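Local coordinates for protein putative kinase (PDB 2RHM) that is of unknown function but has the P-loop nucleoside triphosphate hydrolase fold and is probably a nucleotide-dependent kinase, at residues P5-P14 with G77-F86; N85-M95 with D152-G160. All coordinates share one frame; numbering follows the deposited sequence.

Contact 1 (P5-P14 with G77-F86); sequences PALIIVTGHP and GQSLIMESNF
Thr11 OG1 has two polar partners. It receives a weak bond from Phe86 N at 3.3 Å and donates to a water 2.7 Å away, which donates to Phe86 O. With chi1 at -167° the hydroxyl swings away from its backbone N to reach the turn after strand 80-83. The strands run parallel. Ile8 N bonds Leu80 O and Val10 N bonds Met82 O, both nearly straight, while Met82 N and Ser84 N return bonds to Ile8 O and Val10 O. At the other end Ser79 OG stands in for a backbone carbonyl and accepts Ala6 N at 2.9 Å. Were Ser79 an alanine, Ala6 N would lose this acceptor and the pairing would probably start less firmly. On one face Leu7 CD1 meets Leu80 CD1 and the selenium of Met82, each at 3.7 Å. Ile9 CG2 reaches Phe86 CE2 at 3.6 Å. On the other face Val10 and Ile81 lie side by side, CG2 to CG2 at 3.9 Å. Glu83 shares this face, bonding Ser35 through OE1 and Lys18 through OE2 in a salt bridge. Most of the pair is apolar on both faces; Glu83 and the Thr11 hydroxyl come where strand 6-12 meets the probable P-loop.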
loop_
_atom_site.group_PDB
_atom_site.type_symbol
_atom_site.label_atom_id
_atom_site.label_comp_id
_atom_site.label_asym_id
_atom_site.label_seq_id
_atom_site.Cartn_x
_atom_site.Cartn_y
_atom_site.Cartn_z
ATOM N N PRO B 5 -6.740 -11.767 11.655
ATOM C CA PRO B 5 -5.338 -11.388 11.498
ATOM C C PRO B 5 -4.852 -10.429 12.555
ATOM O O PRO B 5 -5.658 -9.720 13.162
ATOM C CB PRO B 5 -5.321 -10.702 10.138
ATOM C CG PRO B 5 -6.663 -10.154 9.988
ATOM C CD PRO B 5 -7.574 -11.172 10.596
ATOM N N ALA B 6 -3.543 -10.407 12.781
ATOM C CA ALA B 6 -2.957 -9.466 13.722
ATOM C C ALA B 6 -2.575 -8.188 13.017
ATOM O O ALA B 6 -2.159 -8.202 11.854
ATOM C CB ALA B 6 -1.720 -10.062 14.400
ATOM N N LEU B 7 -2.724 -7.070 13.729
ATOM C CA LEU B 7 -2.258 -5.783 13.241
ATOM C C LEU B 7 -1.229 -5.303 14.254
ATOM O O LEU B 7 -1.570 -5.070 15.410
ATOM C CB LEU B 7 -3.404 -4.781 13.117
ATOM C CG LEU B 7 -2.980 -3.334 12.822
ATOM C CD1 LEU B 7 -2.109 -3.272 11.584
ATOM C CD2 LEU B 7 -4.183 -2.400 12.651
ATOM N N ILE B 8 0.032 -5.227 13.823
ATOM C CA ILE B 8 1.131 -4.841 14.691
ATOM C C ILE B 8 1.413 -3.377 14.451
ATOM O O ILE B 8 1.823 -2.997 13.359
ATOM C CB ILE B 8 2.389 -5.712 14.430
ATOM C CG1 ILE B 8 2.040 -7.196 14.669
ATOM C CG2 ILE B 8 3.538 -5.258 15.309
ATOM C CD1 ILE B 8 2.929 -8.129 13.919
ATOM N N ILE B 9 1.160 -2.568 15.479
ATOM C CA ILE B 9 1.328 -1.140 15.403
ATOM C C ILE B 9 2.640 -0.761 16.069
ATOM O O ILE B 9 2.845 -1.032 17.249
ATOM C CB ILE B 9 0.159 -0.396 16.096
ATOM C CG1 ILE B 9 -1.171 -0.718 15.399
ATOM C CG2 ILE B 9 0.410 1.119 16.159
ATOM C CD1 ILE B 9 -1.951 -1.834 16.080
ATOM N N VAL B 10 3.529 -0.170 15.290
ATOM C CA VAL B 10 4.781 0.356 15.819
ATOM C C VAL B 10 4.733 1.863 15.801
ATOM O O VAL B 10 4.634 2.483 14.740
ATOM C CB VAL B 10 6.011 -0.140 15.048
ATOM C CG1 VAL B 10 7.273 0.327 15.728
ATOM C CG2 VAL B 10 6.003 -1.656 14.954
ATOM N N THR B 11 4.783 2.445 17.000
ATOM C CA THR B 11 4.656 3.886 17.152
ATOM C C THR B 11 5.850 4.464 17.905
ATOM O O THR B 11 6.689 3.740 18.405
ATOM C CB THR B 11 3.333 4.259 17.830
ATOM O OG1 THR B 11 3.100 5.671 17.680
ATOM C CG2 THR B 11 3.349 3.852 19.283
ATOM N N GLY B 12 5.941 5.785 17.930
ATOM C CA GLY B 12 7.028 6.476 18.582
ATOM C C GLY B 12 7.173 7.825 17.965
ATOM O O GLY B 12 6.759 8.040 16.817
ATOM N N HIS B 13 7.778 8.744 18.701
ATOM C CA HIS B 13 8.145 10.015 18.101
ATOM C C HIS B 13 9.233 9.811 17.016
ATOM O O HIS B 13 9.897 8.787 16.971
ATOM C CB HIS B 13 8.623 10.991 19.164
ATOM C CG HIS B 13 7.524 11.566 19.988
ATOM N ND1 HIS B 13 6.398 12.131 19.432
ATOM C CD2 HIS B 13 7.392 11.696 21.330
ATOM C CE1 HIS B 13 5.622 12.591 20.398
ATOM N NE2 HIS B 13 6.203 12.344 21.560
ATOM N N PRO B 14 9.388 10.782 16.103
ATOM C CA PRO B 14 10.465 10.679 15.125
ATOM C C PRO B 14 11.847 10.433 15.761
ATOM O O PRO B 14 12.184 11.007 16.804
ATOM C CB PRO B 14 10.400 12.031 14.421
ATOM C CG PRO B 14 8.921 12.382 14.481
ATOM C CD PRO B 14 8.556 11.976 15.874
ATOM N N GLY B 77 -6.971 -11.815 5.314
ATOM C CA GLY B 77 -6.632 -12.661 6.463
ATOM C C GLY B 77 -5.164 -12.656 6.829
ATOM O O GLY B 77 -4.730 -13.451 7.663
ATOM N N GLN B 78 -4.411 -11.726 6.241
ATOM C CA GLN B 78 -2.981 -11.634 6.447
ATOM C C GLN B 78 -2.716 -10.585 7.506
ATOM O O GLN B 78 -3.367 -9.531 7.544
ATOM C CB GLN B 78 -2.278 -11.286 5.124
ATOM C CG GLN B 78 -0.783 -10.881 5.168
ATOM C CD GLN B 78 0.165 -11.965 5.657
ATOM O OE1 GLN B 78 -0.007 -12.537 6.737
ATOM N NE2 GLN B 78 1.193 -12.236 4.863
ATOM N N SER B 79 -1.762 -10.897 8.377
ATOM C CA SER B 79 -1.315 -9.978 9.399
ATOM C C SER B 79 -0.335 -8.967 8.786
ATOM O O SER B 79 0.238 -9.194 7.710
ATOM C CB SER B 79 -0.663 -10.745 10.547
ATOM O OG SER B 79 -1.564 -11.689 11.116
ATOM N N LEU B 80 -0.136 -7.847 9.466
ATOM C CA LEU B 80 0.737 -6.814 8.929
ATOM C C LEU B 80 1.219 -5.862 10.004
ATOM O O LEU B 80 0.683 -5.812 11.105
ATOM C CB LEU B 80 0.011 -6.053 7.818
ATOM C CG LEU B 80 -1.083 -5.084 8.258
ATOM C CD1 LEU B 80 -0.558 -3.714 8.199
ATOM C CD2 LEU B 80 -2.287 -5.153 7.358
ATOM N N ILE B 81 2.260 -5.126 9.656
ATOM C CA ILE B 81 2.876 -4.143 10.525
ATOM C C ILE B 81 2.627 -2.757 9.925
ATOM O O ILE B 81 2.848 -2.530 8.715
ATOM C CB ILE B 81 4.390 -4.367 10.626
ATOM C CG1 ILE B 81 4.714 -5.787 11.128
ATOM C CG2 ILE B 81 5.015 -3.285 11.509
ATOM C CD1 ILE B 81 6.107 -6.243 10.721
HETATM N N MSE B 82 2.165 -1.840 10.761
HETATM C CA MSE B 82 2.011 -0.440 10.386
HETATM C C MSE B 82 2.921 0.387 11.292
HETATM O O MSE B 82 2.924 0.224 12.500
HETATM C CB MSE B 82 0.569 0.065 10.530
HETATM C CG MSE B 82 -0.453 -0.594 9.610
HETATM SE SE MSE B 82 -2.273 0.053 9.983
HETATM C CE MSE B 82 -1.741 1.949 9.855
ATOM N N GLU B 83 3.666 1.304 10.684
ATOM C CA GLU B 83 4.597 2.138 11.431
ATOM C C GLU B 83 4.390 3.606 11.108
ATOM O O GLU B 83 4.373 4.001 9.933
ATOM C CB GLU B 83 6.030 1.718 11.118
ATOM C CG GLU B 83 7.077 2.597 11.778
ATOM C CD GLU B 83 7.477 3.803 10.907
ATOM O OE1 GLU B 83 7.956 3.612 9.764
ATOM O OE2 GLU B 83 7.328 4.948 11.375
ATOM N N SER B 84 4.222 4.408 12.159
ATOM C CA SER B 84 4.114 5.859 12.038
ATOM C C SER B 84 4.257 6.474 13.423
ATOM O O SER B 84 4.278 5.760 14.424
ATOM C CB SER B 84 2.749 6.246 11.481
ATOM O OG SER B 84 2.715 7.633 11.163
ATOM N N ASN B 85 4.340 7.799 13.482
ATOM C CA ASN B 85 4.217 8.486 14.759
ATOM C C ASN B 85 2.718 8.749 14.959
ATOM O O ASN B 85 2.228 9.850 14.767
ATOM C CB ASN B 85 5.085 9.750 14.823
ATOM C CG ASN B 85 4.796 10.742 13.725
ATOM O OD1 ASN B 85 4.590 10.372 12.562
ATOM N ND2 ASN B 85 4.834 12.036 14.081
ATOM N N PHE B 86 1.998 7.699 15.343
ATOM C CA PHE B 86 0.538 7.770 15.449
ATOM C C PHE B 86 0.072 8.754 16.523
ATOM O O PHE B 86 0.709 8.911 17.583
ATOM C CB PHE B 86 -0.055 6.395 15.731
ATOM C CG PHE B 86 0.090 5.419 14.612
ATOM C CD1 PHE B 86 -0.762 5.471 13.521
ATOM C CD2 PHE B 86 1.064 4.432 14.643
ATOM C CE1 PHE B 86 -0.656 4.547 12.490
ATOM C CE2 PHE B 86 1.182 3.519 13.612
ATOM C CZ PHE B 86 0.332 3.578 12.539
HETATM O O HOH W 1 1.146 6.705 19.190
HETATM O O HOH W 2 5.164 12.709 16.966
#

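Contact 2 (N85-M95 with D152-G160)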
loop_
_atom_site.group_PDB
_atom_site.type_symbol
_atom_site.label_atom_id
_atom_site.label_comp_id
_atom_site.label_asym_id
_atom_site.label_seq_id
_atom_site.Cartn_x
_atom_site.Cartn_y
_atom_site.Cartn_z
ATOM N N ASN B 85 4.340 7.799 13.482
ATOM C CA ASN B 85 4.217 8.486 14.759
ATOM C C ASN B 85 2.718 8.749 14.959
ATOM O O ASN B 85 2.228 9.850 14.767
ATOM C CB ASN B 85 5.085 9.750 14.823
ATOM C CG ASN B 85 4.796 10.742 13.725
ATOM O OD1 ASN B 85 4.590 10.372 12.562
ATOM N ND2 ASN B 85 4.834 12.036 14.081
ATOM N N PHE B 86 1.998 7.699 15.343
ATOM C CA PHE B 86 0.538 7.770 15.449
ATOM C C PHE B 86 0.072 8.754 16.523
ATOM O O PHE B 86 0.709 8.911 17.583
ATOM C CB PHE B 86 -0.055 6.395 15.731
ATOM C CG PHE B 86 0.090 5.419 14.612
ATOM C CD1 PHE B 86 -0.762 5.471 13.521
ATOM C CD2 PHE B 86 1.064 4.432 14.643
ATOM C CE1 PHE B 86 -0.656 4.547 12.490
ATOM C CE2 PHE B 86 1.182 3.519 13.612
ATOM C CZ PHE B 86 0.332 3.578 12.539
ATOM N N ARG B 87 -1.062 9.400 16.250
ATOM C CA ARG B 87 -1.640 10.394 17.148
ATOM C C ARG B 87 -2.922 9.852 17.744
ATOM O O ARG B 87 -3.822 9.458 17.007
ATOM C CB ARG B 87 -2.040 11.630 16.380
ATOM C CG ARG B 87 -0.927 12.459 15.860
ATOM C CD ARG B 87 -1.500 13.657 15.140
ATOM N NE ARG B 87 -2.141 14.579 16.080
ATOM C CZ ARG B 87 -1.483 15.438 16.861
ATOM N NH1 ARG B 87 -0.153 15.524 16.828
ATOM N NH2 ARG B 87 -2.153 16.231 17.684
ATOM N N VAL B 88 -3.014 9.842 19.067
ATOM C CA VAL B 88 -4.202 9.346 19.731
ATOM C C VAL B 88 -5.450 10.103 19.276
ATOM O O VAL B 88 -6.511 9.504 19.043
ATOM C CB VAL B 88 -4.072 9.458 21.267
ATOM C CG1 VAL B 88 -5.406 9.217 21.945
ATOM C CG2 VAL B 88 -3.039 8.480 21.796
ATOM N N ASP B 89 -5.331 11.417 19.153
ATOM C CA ASP B 89 -6.499 12.228 18.880
ATOM C C ASP B 89 -7.185 11.930 17.556
ATOM O O ASP B 89 -8.403 12.044 17.476
ATOM C CB ASP B 89 -6.204 13.728 19.017
ATOM C CG ASP B 89 -5.192 14.258 18.005
ATOM O OD1 ASP B 89 -4.564 13.501 17.245
ATOM O OD2 ASP B 89 -5.009 15.491 18.002
ATOM N N LEU B 90 -6.420 11.516 16.547
ATOM C CA LEU B 90 -6.974 11.191 15.229
ATOM C C LEU B 90 -6.924 9.711 14.848
ATOM O O LEU B 90 -7.843 9.199 14.194
ATOM C CB LEU B 90 -6.235 11.989 14.165
ATOM C CG LEU B 90 -6.438 13.497 14.165
ATOM C CD1 LEU B 90 -5.665 14.076 12.982
ATOM C CD2 LEU B 90 -7.911 13.845 14.089
ATOM N N ASP B 91 -5.840 9.024 15.199
ATOM C CA ASP B 91 -5.690 7.622 14.799
ATOM C C ASP B 91 -6.512 6.626 15.601
ATOM O O ASP B 91 -6.764 5.521 15.134
ATOM C CB ASP B 91 -4.202 7.237 14.756
ATOM C CG ASP B 91 -3.449 7.944 13.639
ATOM O OD1 ASP B 91 -3.802 7.703 12.465
ATOM O OD2 ASP B 91 -2.501 8.719 13.916
ATOM N N THR B 92 -6.971 7.000 16.790
ATOM C CA THR B 92 -7.850 6.092 17.526
ATOM C C THR B 92 -9.118 5.793 16.719
ATOM O O THR B 92 -9.498 4.617 16.576
ATOM C CB THR B 92 -8.190 6.672 18.912
ATOM O OG1 THR B 92 -6.960 6.977 19.574
ATOM C CG2 THR B 92 -8.993 5.686 19.742
ATOM N N GLU B 93 -9.770 6.827 16.183
ATOM C CA GLU B 93 -10.996 6.615 15.418
ATOM C C GLU B 93 -10.670 6.009 14.047
ATOM O O GLU B 93 -11.462 5.221 13.511
ATOM C CB GLU B 93 -11.794 7.895 15.265
ATOM C CG GLU B 93 -13.145 7.662 14.567
ATOM C CD GLU B 93 -14.053 8.868 14.613
ATOM O OE1 GLU B 93 -13.714 9.842 15.310
ATOM O OE2 GLU B 93 -15.116 8.838 13.954
ATOM N N ARG B 94 -9.523 6.340 13.471
ATOM C CA ARG B 94 -9.173 5.680 12.209
ATOM C C ARG B 94 -8.991 4.177 12.398
ATOM O O ARG B 94 -9.383 3.405 11.526
ATOM C CB ARG B 94 -7.939 6.272 11.540
ATOM C CG ARG B 94 -8.107 7.697 11.006
ATOM C CD ARG B 94 -6.738 8.257 10.688
ATOM N NE ARG B 94 -6.780 9.690 10.437
ATOM C CZ ARG B 94 -5.788 10.534 10.697
ATOM N NH1 ARG B 94 -4.679 10.135 11.308
ATOM N NH2 ARG B 94 -5.950 11.822 10.423
HETATM N N MSE B 95 -8.396 3.773 13.519
HETATM C CA MSE B 95 -8.218 2.354 13.823
HETATM C C MSE B 95 -9.559 1.685 14.088
HETATM O O MSE B 95 -9.791 0.556 13.683
HETATM C CB MSE B 95 -7.278 2.166 15.000
HETATM C CG MSE B 95 -5.867 2.543 14.689
HETATM SE SE MSE B 95 -4.945 1.125 13.755
HETATM C CE MSE B 95 -3.293 2.153 13.392
ATOM N N ASP B 152 7.538 10.980 26.135
ATOM C CA ASP B 152 7.178 9.845 25.310
ATOM C C ASP B 152 5.814 9.930 24.627
ATOM O O ASP B 152 4.860 10.471 25.173
ATOM C CB ASP B 152 7.297 8.591 26.148
ATOM C CG ASP B 152 8.690 8.425 26.719
ATOM O OD1 ASP B 152 9.639 9.051 26.173
ATOM O OD2 ASP B 152 8.835 7.680 27.707
ATOM N N ILE B 153 5.735 9.416 23.406
ATOM C CA ILE B 153 4.495 9.498 22.660
ATOM C C ILE B 153 3.418 8.690 23.367
ATOM O O ILE B 153 3.666 7.565 23.827
ATOM C CB ILE B 153 4.650 8.986 21.202
ATOM C CG1 ILE B 153 3.535 9.513 20.317
ATOM C CG2 ILE B 153 4.669 7.481 21.140
ATOM C CD1 ILE B 153 3.778 9.273 18.838
ATOM N N PRO B 154 2.211 9.250 23.487
ATOM C CA PRO B 154 1.148 8.410 24.033
ATOM C C PRO B 154 0.762 7.273 23.071
ATOM O O PRO B 154 0.605 7.502 21.873
ATOM C CB PRO B 154 -0.017 9.398 24.203
ATOM C CG PRO B 154 0.652 10.753 24.252
ATOM C CD PRO B 154 1.745 10.623 23.248
ATOM N N PRO B 155 0.578 6.052 23.594
ATOM C CA PRO B 155 0.241 4.955 22.712
ATOM C C PRO B 155 -1.229 4.994 22.309
ATOM O O PRO B 155 -2.048 5.653 22.983
ATOM C CB PRO B 155 0.541 3.720 23.563
ATOM C CG PRO B 155 0.380 4.162 24.953
ATOM C CD PRO B 155 0.651 5.630 25.005
ATOM N N LEU B 156 -1.601 4.269 21.249
ATOM C CA LEU B 156 -3.011 4.262 20.868
ATOM C C LEU B 156 -3.784 3.372 21.837
ATOM O O LEU B 156 -3.335 2.287 22.174
ATOM C CB LEU B 156 -3.233 3.816 19.440
ATOM C CG LEU B 156 -2.544 4.636 18.351
ATOM C CD1 LEU B 156 -2.836 4.086 16.983
ATOM C CD2 LEU B 156 -2.960 6.093 18.445
ATOM N N PRO B 157 -4.960 3.818 22.262
ATOM C CA PRO B 157 -5.724 3.025 23.220
ATOM C C PRO B 157 -6.554 1.921 22.533
ATOM O O PRO B 157 -7.784 1.964 22.550
ATOM C CB PRO B 157 -6.632 4.070 23.868
ATOM C CG PRO B 157 -6.847 5.059 22.835
ATOM C CD PRO B 157 -5.649 5.073 21.927
ATOM N N LEU B 158 -5.867 0.921 21.980
ATOM C CA LEU B 158 -6.491 -0.098 21.127
ATOM C C LEU B 158 -6.876 -1.370 21.876
ATOM O O LEU B 158 -7.602 -2.222 21.348
ATOM C CB LEU B 158 -5.493 -0.493 20.032
ATOM C CG LEU B 158 -4.991 0.610 19.103
ATOM C CD1 LEU B 158 -4.046 0.026 18.091
ATOM C CD2 LEU B 158 -6.152 1.301 18.411
ATOM N N GLY B 159 -6.417 -1.493 23.111
ATOM C CA GLY B 159 -6.552 -2.734 23.806
ATOM C C GLY B 159 -5.418 -3.593 23.290
ATOM O O GLY B 159 -4.665 -3.210 22.390
ATOM N N GLY B 160 -5.277 -4.759 23.862
ATOM C CA GLY B 160 -4.220 -5.631 23.433
ATOM C C GLY B 160 -2.910 -5.256 24.070
ATOM O O GLY B 160 -2.793 -4.245 24.759
HETATM O O HOH W 1 1.146 6.705 19.190
HETATM O O HOH W 3 -0.497 10.087 20.701
#
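The loop 152-160 runs past the first two turns of helix 88-101, with Val88 and Leu156 closest, 5.3 Å from CA to CA. Leu156 fits its two methyls into the bend before the helix. CD2 lies 3.7 Å from Val88 CA, and CD1 3.8 Å from Phe86 CB. Its CG is anti to the carbonyl carbon (chi1 -59°), which brings the branched end toward Phe86 and the helix start. Pro157 CD sits 3.3 Å from Thr92 OG1, and the two side chains cross at about a right angle. That hydroxyl donates back to Val88 O on an in-plane lone pair. Leu158 CD2 packs on Met95 CB at 3.7 Å. At the other end Ile153 CD1 touches Phe86 O. Two waters join the backbones: the one on Phe86 O also donates to Pro154 O, and a second accepts Val88 N and donates there too. Asp91 OD2 takes Arg87 N at 2.8 Å through its anti lone pair, fixing the bend beside Leu156. Asp91 OD1 is shared by Arg94 and Tyr67 of helix 52-75. The loop lies beside helix 88-101 on the same face of the sheet: Ile153 and Leu158 touch strand 6-12, and Leu156 N bonds Gln108 of strand 105-112.

In the fold
The two contacts have centres 11 Å apart and share Asn85 and Phe86, where strand 80-83 leads on to helix 88-101. Along the chain the two follow in series. Contact 1 pairs two inner strands of the five-stranded parallel sheet. Contact 2 lies against one face of that sheet, joining helix 88-101 to the loop before strand 162-166. They meet directly: Ile9 packs on Leu158, Leu7 on Met95, and Gly12 on Ile153. One water is common to the two. Gly12 fits the start of a Walker A P-loop, and Pro14 lines the benzoic acid pocket. The probable nucleotide loop thus starts within contact 1, with Ile153 of contact 2 packed against Gly12.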